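Long-range contacts in N-acetylmuramoyl-L-alanine amidase (Mycobacteroides abscessus, PDB 7AGL), which probably cleaves the amide bond between N-acetylmuramic acid and L-alanine in peptidoglycan, using a zinc ion bound in the chain: residues A[125-130]-A[172-177]; A[9-14]-A[97-102]; A[119-124]-A[133-138]. All blocks are in the same frame, centred on the assembly; numbering follows the deposited sequence.

Contact 1 (A[125-130]-A[172-177]); sequences PVNAVQ and LAQHPK
Two side-chain amides, those of N127 and Q130, converge on the carbonyl oxygen of A173 and tie together two loops of the amidase fold: the one leading from strand 118-122 to helix 132-147 and the one entering strand 177-184. N127 ND2 donates to A173 O over 3.2 Å, and Q130 NE2 to the same oxygen over 3.0 Å. Both bonds are nearly straight. The oxygen lies close to the plane of each amide, and the Q130 donor sits on one of its lone pairs. N127 has CG between the backbone N and the carbonyl carbon (chi1 58°); at the other end of its amide OD1 accepts from Q130 N, an Asx motif. Q130 runs extended beyond CG, and its OE1 accepts from V126 N and from the hydroxyl of S122, which helps to fix the flip of the amide; NE2 is shared with N171 O. The Q174 amide only packs near that of N127, the planes 73° apart, with Q174 NE2 3.6 Å from N127 ND2. Beside these amides V129 crosses P176 at about a right angle. V129 CG1 lies against the backbone of Q174, 3.5 Å from Q174 O, while V129 CG2 rests 3.7 Å from P176 CD.

Contact 2 (A[9-14]-A[97-102]); sequences IVVLDP and YNPDAV
The phenol ring of Y97 meets V11 obliquely: V11 CG2 lies 3.9 Å from Y97 CD2 and 3.8 Å from Y97 CB, and the two side chains cross at about a right angle. The same methyl touches the pyrrolidine ring of P99, approaching P99 CB to 3.8 Å and CG slightly less closely. V11 CG2 thus touches both the tyrosine and the proline, a place it reaches by lying anti to its own carbonyl carbon while CG1 is anti to the backbone N (chi1 -173°). I9 CG2 packs beside P99 as well, and H175 touches the proline from a neighbouring loop. The other flat group, the carboxylate of D100, turns one oxygen to the backbone: D100 OD2 accepts from I9 N over 2.9 Å through its anti lone pair. In return D100 N donates to I9 O over 2.8 Å, with A101 N making a weak bond to the same oxygen. From here the two segments run as neighbouring parallel strands, 9-14 beside 101-108, in the central mixed sheet of the zinc amidase fold. V10 pairs with A101 and V11 with V102, the bond from V11 N to A101 O measuring 3.2 Å. CA-H...O contacts from V10 CA to A101 O and from V102 CA to V11 O accompany it. The valines of the second pair face helix 87-96, where both touch E94. On the other face V10 and A101 share a looser apolar contact, and helix 197-215 covers V10 with I211 and L215. V10 CG2 stands 4.5 Å from A101 CB.

Contact 3 (A[119-124]-A[133-138]); sequences VNYSNP and PTLRFA
Y121 of strand 118-122 packs on A138, T134 and L135 of helix 132-147: its base and inner ring lie on A138, its outer ring on L135. At its root, Y121 CB lies 3.9 Å from A138 CB and 4.2 Å from T134 CG2, so that residues one helical turn apart both touch the base of the tyrosine. The next atom, CG, is held between the backbone N and the carbonyl carbon (chi1 67°), and it remains beside the A138 methyl. That methyl approaches the ring obliquely, with Y121 CD1 at 3.9 Å from A138 CB. Farther out, on the CE2 side, L135 takes over: its CD1 comes within 3.7 Å of Y121 CE2 and is almost as near to CZ. The methyl stands over one face of the ring, 4.1 Å from the ring centroid and 28° off the normal, as a CH-pi contact. The leucine runs alongside the tyrosine in the same direction, and the methyl still touches the phenol oxygen, L135 CD1 to Y121 OH being 3.9 Å.

Two residues back along the strand, V119 extends the apolar surface. Its CG1, anti to the backbone N, lies 4.0 Å from A138 CB and also touches the backbone of A138. V178 of strand 177-184 and L161 of strand 161-164 each touch both V119 and A138, so that A138 sits on the sheet face that V119, V178 and L161 form. The hydroxyl of T134 turns to V129 O, leaving its methyl for the tyrosine. The axes of strand 119-122 and helix 133-138 run almost antiparallel, at 175°, 8.5 Å apart at their closest, as the first two elements of the beta-alpha-beta unit formed by strand 118-122, helix 132-147 and strand 161-164.

The three contacts lie at and beside one mixed sheet: within it (contact 2), on its face (contact 3) and between loops at its margin (contact 1). Contact 3 is buried and apolar, whereas contact 2 joins two neighbouring strands through backbone bonds and becomes more exposed toward Y97 and N98. Contact 1, partly buried, relies instead on side-chain amides. It touches both others: P176 O probably accepts from V102 N, extending the sheet from contact 2, and the hydroxyl of T134 in contact 3 meets V129 O. F137 of contact 3 packs against A101 and V102 of contact 2. Contacts 1 and 3 lie closest, their centres about 9 Å apart, and share the connection between strand 118-122 and helix 132-147.

Contact 1 (A[125-130]-A[172-177])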
# COMPACT_ATOMS: atom_id res chain seq x y z
N PRO A 125 -10.43 13.71 -6.28
CA PRO A 125 -11.30 12.82 -5.49
C PRO A 125 -12.61 12.55 -6.21
O PRO A 125 -13.17 13.43 -6.87
CB PRO A 125 -11.52 13.59 -4.19
CG PRO A 125 -11.17 15.01 -4.51
CD PRO A 125 -10.11 14.96 -5.56
N VAL A 126 -13.13 11.32 -6.07
CA VAL A 126 -14.45 11.01 -6.63
C VAL A 126 -15.56 11.04 -5.58
O VAL A 126 -16.74 10.91 -5.94
CB VAL A 126 -14.48 9.65 -7.36
CG1 VAL A 126 -13.44 9.61 -8.47
CG2 VAL A 126 -14.26 8.53 -6.40
N ASN A 127 -15.23 11.19 -4.29
CA ASN A 127 -16.23 11.41 -3.25
C ASN A 127 -15.61 12.30 -2.18
O ASN A 127 -14.44 12.68 -2.27
CB ASN A 127 -16.74 10.09 -2.68
CG ASN A 127 -15.63 9.25 -2.09
OD1 ASN A 127 -14.66 9.77 -1.51
ND2 ASN A 127 -15.75 7.93 -2.25
N ALA A 128 -16.39 12.60 -1.13
CA ALA A 128 -15.93 13.57 -0.13
C ALA A 128 -14.80 13.02 0.72
O ALA A 128 -13.87 13.76 1.08
CB ALA A 128 -17.10 14.02 0.75
N VAL A 129 -14.84 11.73 1.07
CA VAL A 129 -13.80 11.21 1.95
C VAL A 129 -12.46 11.20 1.23
O VAL A 129 -11.41 11.30 1.87
CB VAL A 129 -14.17 9.82 2.49
CG1 VAL A 129 -14.02 8.76 1.41
CG2 VAL A 129 -13.30 9.46 3.69
N GLN A 130 -12.48 11.10 -0.10
CA GLN A 130 -11.23 11.11 -0.85
C GLN A 130 -10.63 12.50 -0.96
O GLN A 130 -9.54 12.65 -1.53
CB GLN A 130 -11.45 10.52 -2.24
CG GLN A 130 -11.73 9.02 -2.22
CD GLN A 130 -11.99 8.50 -3.61
OE1 GLN A 130 -11.66 9.14 -4.60
NE2 GLN A 130 -12.59 7.31 -3.69
N LEU A 172 -12.03 3.43 -5.59
CA LEU A 172 -13.18 2.74 -5.00
C LEU A 172 -13.26 2.92 -3.48
O LEU A 172 -14.20 2.38 -2.86
CB LEU A 172 -13.12 1.24 -5.35
CG LEU A 172 -13.28 0.94 -6.84
CD1 LEU A 172 -12.90 -0.51 -7.12
CD2 LEU A 172 -14.72 1.23 -7.30
N ALA A 173 -12.33 3.64 -2.87
CA ALA A 173 -12.28 3.74 -1.41
C ALA A 173 -13.44 4.58 -0.87
O ALA A 173 -13.71 5.67 -1.38
CB ALA A 173 -10.95 4.35 -0.98
N GLN A 174 -14.11 4.07 0.16
CA GLN A 174 -15.13 4.83 0.89
C GLN A 174 -14.63 5.36 2.24
O GLN A 174 -15.40 5.97 2.99
CB GLN A 174 -16.38 3.96 1.09
CG GLN A 174 -17.00 3.48 -0.23
CD GLN A 174 -17.51 4.65 -1.07
OE1 GLN A 174 -18.13 5.57 -0.55
NE2 GLN A 174 -17.21 4.61 -2.36
N HIS A 175 -13.36 5.14 2.56
CA HIS A 175 -12.74 5.52 3.82
C HIS A 175 -11.35 6.03 3.51
O HIS A 175 -10.82 5.77 2.42
CB HIS A 175 -12.70 4.33 4.79
CG HIS A 175 -14.06 3.75 5.03
ND1 HIS A 175 -14.61 2.78 4.22
CD2 HIS A 175 -15.03 4.09 5.91
CE1 HIS A 175 -15.84 2.51 4.62
NE2 HIS A 175 -16.11 3.29 5.65
N PRO A 176 -10.72 6.77 4.43
CA PRO A 176 -9.39 7.31 4.13
C PRO A 176 -8.41 6.19 3.81
O PRO A 176 -8.30 5.20 4.55
CB PRO A 176 -9.01 8.07 5.40
CG PRO A 176 -10.31 8.41 6.04
CD PRO A 176 -11.18 7.22 5.76
N LYS A 177 -7.69 6.34 2.70
CA LYS A 177 -6.85 5.26 2.21
C LYS A 177 -5.64 5.84 1.50
O LYS A 177 -5.74 6.86 0.81
CB LYS A 177 -7.64 4.34 1.25
CG LYS A 177 -6.77 3.21 0.65
CD LYS A 177 -7.58 2.31 -0.27
CE LYS A 177 -6.70 1.18 -0.79
NZ LYS A 177 -7.53 0.17 -1.55

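Contact 2 (A[9-14]-A[97-102])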
# COMPACT_ATOMS: atom_id res chain seq x y z
N ILE A 9 -10.15 1.02 13.78
CA ILE A 9 -10.15 -0.10 12.83
C ILE A 9 -9.27 0.26 11.64
O ILE A 9 -9.52 1.28 10.98
CB ILE A 9 -11.57 -0.43 12.35
CG1 ILE A 9 -12.44 -0.91 13.52
CG2 ILE A 9 -11.52 -1.49 11.25
CD1 ILE A 9 -13.90 -0.79 13.26
N VAL A 10 -8.29 -0.59 11.33
CA VAL A 10 -7.41 -0.39 10.18
C VAL A 10 -7.43 -1.65 9.32
O VAL A 10 -7.28 -2.76 9.86
CB VAL A 10 -5.98 -0.04 10.61
CG1 VAL A 10 -5.03 0.06 9.40
CG2 VAL A 10 -5.99 1.28 11.41
N VAL A 11 -7.60 -1.49 8.00
CA VAL A 11 -7.48 -2.60 7.04
C VAL A 11 -6.18 -2.44 6.27
O VAL A 11 -5.82 -1.33 5.82
CB VAL A 11 -8.68 -2.70 6.07
CG1 VAL A 11 -8.57 -3.97 5.23
CG2 VAL A 11 -9.99 -2.69 6.84
N LEU A 12 -5.46 -3.56 6.11
CA LEU A 12 -4.14 -3.58 5.48
C LEU A 12 -4.20 -4.42 4.22
O LEU A 12 -4.73 -5.53 4.25
CB LEU A 12 -3.09 -4.16 6.43
CG LEU A 12 -2.91 -3.41 7.75
CD1 LEU A 12 -2.00 -4.20 8.70
CD2 LEU A 12 -2.33 -2.03 7.49
N ASP A 13 -3.65 -3.90 3.12
CA ASP A 13 -3.69 -4.61 1.83
C ASP A 13 -2.29 -4.88 1.32
O ASP A 13 -1.63 -3.97 0.78
CB ASP A 13 -4.48 -3.78 0.81
CG ASP A 13 -4.34 -4.30 -0.60
OD1 ASP A 13 -4.43 -5.53 -0.76
OD2 ASP A 13 -4.15 -3.47 -1.53
N PRO A 14 -1.74 -6.13 1.49
CA PRO A 14 -0.46 -6.46 0.84
C PRO A 14 -0.68 -6.69 -0.65
O PRO A 14 -1.34 -7.65 -1.06
CB PRO A 14 -0.02 -7.74 1.57
CG PRO A 14 -1.27 -8.33 2.19
CD PRO A 14 -2.39 -7.32 2.08
N TYR A 97 -15.40 -3.30 6.38
CA TYR A 97 -15.02 -3.21 7.79
C TYR A 97 -15.30 -1.84 8.42
O TYR A 97 -14.98 -1.64 9.59
CB TYR A 97 -13.53 -3.55 7.97
CG TYR A 97 -13.21 -5.02 7.80
CD1 TYR A 97 -13.48 -5.92 8.83
CD2 TYR A 97 -12.64 -5.50 6.62
CE1 TYR A 97 -13.20 -7.27 8.69
CE2 TYR A 97 -12.33 -6.86 6.48
CZ TYR A 97 -12.62 -7.73 7.52
OH TYR A 97 -12.34 -9.08 7.40
N ASN A 98 -15.92 -0.91 7.68
CA ASN A 98 -16.07 0.47 8.13
C ASN A 98 -14.80 1.01 8.79
O ASN A 98 -14.86 1.58 9.89
CB ASN A 98 -17.26 0.57 9.10
CG ASN A 98 -17.76 1.99 9.25
OD1 ASN A 98 -17.49 2.85 8.42
ND2 ASN A 98 -18.51 2.24 10.33
N PRO A 99 -13.64 0.88 8.15
CA PRO A 99 -12.39 1.24 8.82
C PRO A 99 -12.20 2.74 8.98
O PRO A 99 -12.72 3.57 8.23
CB PRO A 99 -11.32 0.67 7.88
CG PRO A 99 -11.95 0.76 6.53
CD PRO A 99 -13.41 0.45 6.76
N ASP A 100 -11.40 3.08 9.99
CA ASP A 100 -10.97 4.46 10.18
C ASP A 100 -9.86 4.84 9.21
O ASP A 100 -9.70 6.03 8.89
CB ASP A 100 -10.53 4.65 11.63
CG ASP A 100 -11.67 4.41 12.61
OD1 ASP A 100 -12.61 5.24 12.63
OD2 ASP A 100 -11.66 3.40 13.33
N ALA A 101 -9.08 3.86 8.75
CA ALA A 101 -7.97 4.07 7.82
C ALA A 101 -7.64 2.75 7.13
O ALA A 101 -7.78 1.68 7.71
CB ALA A 101 -6.72 4.62 8.53
N VAL A 102 -7.20 2.86 5.86
CA VAL A 102 -6.81 1.73 5.02
C VAL A 102 -5.43 2.02 4.44
O VAL A 102 -5.22 3.11 3.91
CB VAL A 102 -7.80 1.49 3.87
CG1 VAL A 102 -7.33 0.29 3.02
CG2 VAL A 102 -9.20 1.30 4.42

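Contact 3 (A[119-124]-A[133-138])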
# COMPACT_ATOMS: atom_id res chain seq x y z
N VAL A 119 3.82 7.96 -1.62
CA VAL A 119 2.49 7.76 -1.07
C VAL A 119 1.49 8.19 -2.13
O VAL A 119 1.41 9.37 -2.48
CB VAL A 119 2.30 8.58 0.22
CG1 VAL A 119 0.88 8.37 0.79
CG2 VAL A 119 3.39 8.21 1.26
N ASN A 120 0.75 7.21 -2.67
CA ASN A 120 -0.23 7.45 -3.71
C ASN A 120 -1.60 7.68 -3.09
O ASN A 120 -1.98 6.99 -2.13
CB ASN A 120 -0.31 6.25 -4.67
CG ASN A 120 1.01 5.97 -5.35
OD1 ASN A 120 1.28 6.49 -6.43
ND2 ASN A 120 1.87 5.18 -4.70
N TYR A 121 -2.33 8.64 -3.65
CA TYR A 121 -3.67 8.96 -3.16
C TYR A 121 -4.54 9.38 -4.33
O TYR A 121 -4.06 9.80 -5.39
CB TYR A 121 -3.61 10.07 -2.10
CG TYR A 121 -3.18 11.41 -2.65
CD1 TYR A 121 -1.83 11.72 -2.80
CD2 TYR A 121 -4.12 12.37 -3.01
CE1 TYR A 121 -1.43 12.94 -3.32
CE2 TYR A 121 -3.73 13.59 -3.52
CZ TYR A 121 -2.39 13.87 -3.68
OH TYR A 121 -2.00 15.10 -4.18
N SER A 122 -5.86 9.29 -4.12
CA SER A 122 -6.81 9.59 -5.18
C SER A 122 -6.82 11.08 -5.51
O SER A 122 -7.03 11.93 -4.63
CB SER A 122 -8.21 9.12 -4.77
OG SER A 122 -9.14 9.41 -5.81
N ASN A 123 -6.62 11.39 -6.79
CA ASN A 123 -6.69 12.78 -7.25
C ASN A 123 -7.09 12.81 -8.72
O ASN A 123 -6.45 12.11 -9.53
CB ASN A 123 -5.36 13.50 -7.05
CG ASN A 123 -5.50 15.01 -7.11
OD1 ASN A 123 -6.52 15.58 -6.70
ND2 ASN A 123 -4.47 15.68 -7.62
N PRO A 124 -8.13 13.56 -9.10
CA PRO A 124 -9.05 14.29 -8.20
C PRO A 124 -9.95 13.32 -7.45
O PRO A 124 -10.18 12.22 -7.94
CB PRO A 124 -9.85 15.18 -9.17
CG PRO A 124 -9.85 14.43 -10.43
CD PRO A 124 -8.53 13.71 -10.51
N PRO A 133 -9.92 14.40 4.08
CA PRO A 133 -9.51 13.30 4.98
C PRO A 133 -8.41 12.44 4.39
O PRO A 133 -7.57 11.93 5.14
CB PRO A 133 -10.80 12.49 5.17
CG PRO A 133 -11.89 13.50 4.96
CD PRO A 133 -11.39 14.40 3.87
N THR A 134 -8.41 12.26 3.07
CA THR A 134 -7.45 11.38 2.42
C THR A 134 -6.16 12.12 2.08
O THR A 134 -5.07 11.56 2.26
CB THR A 134 -8.10 10.78 1.17
OG1 THR A 134 -9.13 9.88 1.59
CG2 THR A 134 -7.07 10.02 0.31
N LEU A 135 -6.26 13.36 1.62
CA LEU A 135 -5.07 14.17 1.41
C LEU A 135 -4.30 14.35 2.72
O LEU A 135 -3.07 14.27 2.74
CB LEU A 135 -5.44 15.53 0.81
CG LEU A 135 -4.28 16.44 0.42
CD1 LEU A 135 -3.34 15.70 -0.53
CD2 LEU A 135 -4.80 17.71 -0.21
N ARG A 136 -5.02 14.60 3.82
CA ARG A 136 -4.34 14.70 5.11
C ARG A 136 -3.65 13.38 5.48
O ARG A 136 -2.52 13.40 5.99
CB ARG A 136 -5.33 15.12 6.20
CG ARG A 136 -4.79 15.05 7.63
CD ARG A 136 -5.73 15.71 8.65
NE ARG A 136 -7.14 15.58 8.29
CZ ARG A 136 -7.98 14.68 8.80
NH1 ARG A 136 -7.56 13.82 9.73
NH2 ARG A 136 -9.24 14.65 8.39
N PHE A 137 -4.30 12.24 5.22
CA PHE A 137 -3.67 10.94 5.45
C PHE A 137 -2.39 10.82 4.63
O PHE A 137 -1.34 10.41 5.15
CB PHE A 137 -4.65 9.81 5.11
CG PHE A 137 -4.26 8.45 5.64
CD1 PHE A 137 -3.22 8.29 6.56
CD2 PHE A 137 -4.93 7.31 5.20
CE1 PHE A 137 -2.88 7.02 7.04
CE2 PHE A 137 -4.60 6.06 5.66
CZ PHE A 137 -3.57 5.90 6.58
N ALA A 138 -2.46 11.18 3.35
CA ALA A 138 -1.29 11.05 2.47
C ALA A 138 -0.13 11.91 2.96
O ALA A 138 1.01 11.44 3.04
CB ALA A 138 -1.67 11.44 1.04